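Local structure of succinylglutamate desuccinylase/aspartoacylase (3LWU) at residues V129-W134 against C148-M153. The protein probably acts as a zinc-dependent hydrolase on ester bonds, as a putative member of the succinylglutamate desuccinylase/aspartoacylase family. Sequence-based numbering, arbitrary orientation.
Sequences VDIQNW and CAYRSM
Trp134 and Tyr150 form a T-shaped (edge-to-face) pair that joins two consecutive helices, 131-138 and 143-160, linked by a short loop, at the surface of the catalytic domain, away from the zinc site. The edge of the tyrosine points at the six-membered ring of the indole, with centroids 4.8 Å apart and planes at 74°. Tyr150 CD1 lies 3.6 Å from Trp134 CZ3. On the same indole face, the methyl CE of selenomethionine Met153 makes a CH-pi contact, 4.2 Å from the centroid of the Trp134 five-membered ring; bends at chi2 and chi3 let this flexible chain curl there. Val129 CG2 meets Met153 CE tip to tip at 3.9 Å. Ala149 is small enough to admit the indole rim, its CB 3.9 Å from Trp134 CZ2. With CG anti to the backbone N (chi1 -171°), Trp134 extends across to the second helix. Cutting the indole back to an alanine is likely to leave the Tyr150 edge and the Met153 methyl without the face they share, opening a gap between the helices. Tyr150 suits its buried place because its hydroxyl bonds to Pro237 O, while Ile131 packs on Leu241 of helix 230-247. Asp130 N-caps the first helix: its short carboxylate turns back so that OD1 accepts a weak bond from Asn133 N at 3.3 Å.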
ATOM      1  N   VAL A 129      33.167  -0.162 -18.189  1.00 35.52           N
ATOM      2  CA  VAL A 129      34.550   0.301 -18.371  1.00 35.00           C
ATOM      3  C   VAL A 129      35.049  -0.130 -19.742  1.00 34.68           C
ATOM      4  O   VAL A 129      34.910  -1.294 -20.094  1.00 34.45           O
ATOM      5  CB  VAL A 129      35.509  -0.320 -17.312  1.00 34.76           C
ATOM      6  CG1 VAL A 129      36.957   0.143 -17.557  1.00 34.59           C
ATOM      7  CG2 VAL A 129      35.047  -0.007 -15.867  1.00 35.84           C
ATOM      8  N   ASP A 130      35.634   0.783 -20.514  1.00 34.55           N
ATOM      9  CA  ASP A 130      36.301   0.377 -21.738  1.00 34.34           C
ATOM     10  C   ASP A 130      37.623  -0.236 -21.298  1.00 33.84           C
ATOM     11  O   ASP A 130      38.612   0.467 -21.029  1.00 33.27           O
ATOM     12  CB  ASP A 130      36.506   1.547 -22.679  1.00 34.89           C
ATOM     13  CG  ASP A 130      37.302   1.174 -23.925  1.00 35.73           C
ATOM     14  OD1 ASP A 130      37.803   0.024 -24.081  1.00 35.31           O
ATOM     15  OD2 ASP A 130      37.425   2.072 -24.764  1.00 39.89           O
ATOM     16  N   ILE A 131      37.619  -1.559 -21.217  1.00 33.42           N
ATOM     17  CA  ILE A 131      38.646  -2.259 -20.467  1.00 33.49           C
ATOM     18  C   ILE A 131      39.943  -2.330 -21.244  1.00 32.87           C
ATOM     19  O   ILE A 131      40.994  -2.177 -20.654  1.00 32.33           O
ATOM     20  CB  ILE A 131      38.190  -3.675 -20.000  1.00 33.64           C
ATOM     21  CG1 ILE A 131      39.253  -4.284 -19.079  1.00 34.29           C
ATOM     22  CG2 ILE A 131      37.909  -4.597 -21.204  1.00 34.69           C
ATOM     23  CD1 ILE A 131      39.597  -3.403 -17.870  1.00 35.42           C
ATOM     24  N   GLN A 132      39.852  -2.528 -22.560  1.00 32.67           N
ATOM     25  CA  GLN A 132      41.033  -2.549 -23.441  1.00 33.04           C
ATOM     26  C   GLN A 132      41.780  -1.217 -23.335  1.00 32.31           C
ATOM     27  O   GLN A 132      42.998  -1.179 -23.226  1.00 31.94           O
ATOM     28  CB  GLN A 132      40.660  -2.779 -24.924  1.00 33.43           C
ATOM     29  CG  GLN A 132      39.587  -3.855 -25.234  1.00 35.72           C
ATOM     30  CD  GLN A 132      39.013  -3.723 -26.663  1.00 38.81           C
ATOM     31  OE1 GLN A 132      37.938  -3.133 -26.872  1.00 40.56           O
ATOM     32  NE2 GLN A 132      39.740  -4.256 -27.648  1.00 38.77           N
ATOM     33  N   ASN A 133      41.024  -0.127 -23.375  1.00 31.61           N
ATOM     34  CA  ASN A 133      41.595   1.209 -23.332  1.00 31.33           C
ATOM     35  C   ASN A 133      42.184   1.564 -21.969  1.00 30.28           C
ATOM     36  O   ASN A 133      43.317   2.066 -21.884  1.00 29.54           O
ATOM     37  CB  ASN A 133      40.520   2.235 -23.690  1.00 32.06           C
ATOM     38  CG  ASN A 133      41.103   3.596 -23.968  1.00 34.59           C
ATOM     39  OD1 ASN A 133      41.540   3.867 -25.084  1.00 38.74           O
ATOM     40  ND2 ASN A 133      41.134   4.458 -22.949  1.00 37.81           N
ATOM     41  N   TRP A 134      41.413   1.300 -20.908  1.00 29.16           N
ATOM     42  CA  TRP A 134      41.833   1.651 -19.565  1.00 28.63           C
ATOM     43  C   TRP A 134      43.139   0.929 -19.239  1.00 28.27           C
ATOM     44  O   TRP A 134      44.095   1.542 -18.705  1.00 27.53           O
ATOM     45  CB  TRP A 134      40.733   1.347 -18.498  1.00 28.53           C
ATOM     46  CG  TRP A 134      41.124   1.936 -17.162  1.00 28.29           C
ATOM     47  CD1 TRP A 134      40.781   3.170 -16.675  1.00 28.48           C
ATOM     48  CD2 TRP A 134      41.994   1.347 -16.172  1.00 27.87           C
ATOM     49  NE1 TRP A 134      41.362   3.371 -15.441  1.00 27.70           N
ATOM     50  CE2 TRP A 134      42.110   2.271 -15.113  1.00 26.83           C
ATOM     51  CE3 TRP A 134      42.658   0.117 -16.067  1.00 26.33           C
ATOM     52  CZ2 TRP A 134      42.884   2.019 -13.991  1.00 26.75           C
ATOM     53  CZ3 TRP A 134      43.425  -0.133 -14.936  1.00 25.77           C
ATOM     54  CH2 TRP A 134      43.535   0.812 -13.921  1.00 26.15           C
ATOM     55  N   CYS A 148      45.182  -0.019  -7.304  1.00 20.09           N
ATOM     56  CA  CYS A 148      44.889   1.269  -6.665  0.70 21.16           C
ATOM     57  C   CYS A 148      44.290   2.276  -7.641  1.00 21.03           C
ATOM     58  O   CYS A 148      43.295   2.942  -7.323  1.00 20.88           O
ATOM     59  CB  CYS A 148      46.140   1.865  -6.038  0.70 21.80           C
ATOM     60  SG  CYS A 148      45.879   3.498  -5.331  0.70 24.61           S
ATOM     61  N   ALA A 149      44.869   2.400  -8.841  1.00 20.55           N
ATOM     62  CA  ALA A 149      44.294   3.315  -9.850  1.00 20.49           C
ATOM     63  C   ALA A 149      42.864   2.927 -10.226  1.00 20.76           C
ATOM     64  O   ALA A 149      41.963   3.768 -10.306  1.00 20.63           O
ATOM     65  CB  ALA A 149      45.146   3.367 -11.091  1.00 20.43           C
ATOM     66  N   TYR A 150      42.663   1.635 -10.444  1.00 21.06           N
ATOM     67  CA  TYR A 150      41.371   1.107 -10.830  1.00 21.29           C
ATOM     68  C   TYR A 150      40.317   1.368  -9.771  1.00 21.30           C
ATOM     69  O   TYR A 150      39.204   1.672 -10.116  1.00 22.09           O
ATOM     70  CB  TYR A 150      41.463  -0.395 -11.091  1.00 21.40           C
ATOM     71  CG  TYR A 150      40.371  -0.976 -11.959  1.00 20.41           C
ATOM     72  CD1 TYR A 150      40.308  -0.674 -13.309  1.00 21.03           C
ATOM     73  CD2 TYR A 150      39.455  -1.885 -11.455  1.00 19.13           C
ATOM     74  CE1 TYR A 150      39.317  -1.217 -14.138  1.00 20.59           C
ATOM     75  CE2 TYR A 150      38.457  -2.444 -12.279  1.00 19.68           C
ATOM     76  CZ  TYR A 150      38.403  -2.095 -13.612  1.00 19.52           C
ATOM     77  OH  TYR A 150      37.473  -2.636 -14.443  1.00 17.08           O
ATOM     78  N   ARG A 151      40.667   1.233  -8.502  1.00 21.97           N
ATOM     79  CA  ARG A 151      39.744   1.504  -7.407  1.00 23.12           C
ATOM     80  C   ARG A 151      39.385   2.986  -7.341  1.00 23.18           C
ATOM     81  O   ARG A 151      38.206   3.324  -7.144  1.00 22.65           O
ATOM     82  CB  ARG A 151      40.303   1.017  -6.051  1.00 23.83           C
ATOM     83  CG  ARG A 151      39.565   1.502  -4.825  1.00 25.11           C
ATOM     84  CD  ARG A 151      40.062   0.792  -3.549  1.00 29.65           C
ATOM     85  NE  ARG A 151      39.587  -0.605  -3.478  1.00 33.54           N
ATOM     86  CZ  ARG A 151      40.328  -1.691  -3.748  1.00 35.85           C
ATOM     87  NH1 ARG A 151      41.600  -1.578  -4.095  1.00 34.49           N
ATOM     88  NH2 ARG A 151      39.789  -2.911  -3.666  1.00 38.03           N
ATOM     89  N   SER A 152      40.376   3.867  -7.487  1.00 23.09           N
ATOM     90  CA  SER A 152      40.083   5.316  -7.537  1.00 23.79           C
ATOM     91  C   SER A 152      39.082   5.660  -8.619  1.00 23.35           C
ATOM     92  O   SER A 152      38.230   6.516  -8.402  1.00 23.50           O
ATOM     93  CB  SER A 152      41.314   6.154  -7.806  1.00 23.63           C
ATOM     94  OG  SER A 152      42.305   5.815  -6.872  1.00 27.28           O
HETATM   95  N   MSE A 153      39.209   5.012  -9.776  1.00 23.22           N
HETATM   96  CA  MSE A 153      38.324   5.271 -10.900  1.00 23.19           C
HETATM   97  C   MSE A 153      36.922   4.797 -10.585  1.00 22.89           C
HETATM   98  O   MSE A 153      35.961   5.522 -10.861  1.00 22.83           O
HETATM   99  CB  MSE A 153      38.820   4.606 -12.184  1.00 23.52           C
HETATM  100  CG  MSE A 153      37.863   4.794 -13.362  1.00 24.48           C
HETATM  101 SE   MSE A 153      36.599   3.355 -13.574  0.75 27.37          SE
HETATM  102  CE  MSE A 153      37.886   1.896 -13.933  1.00 27.74           C
TER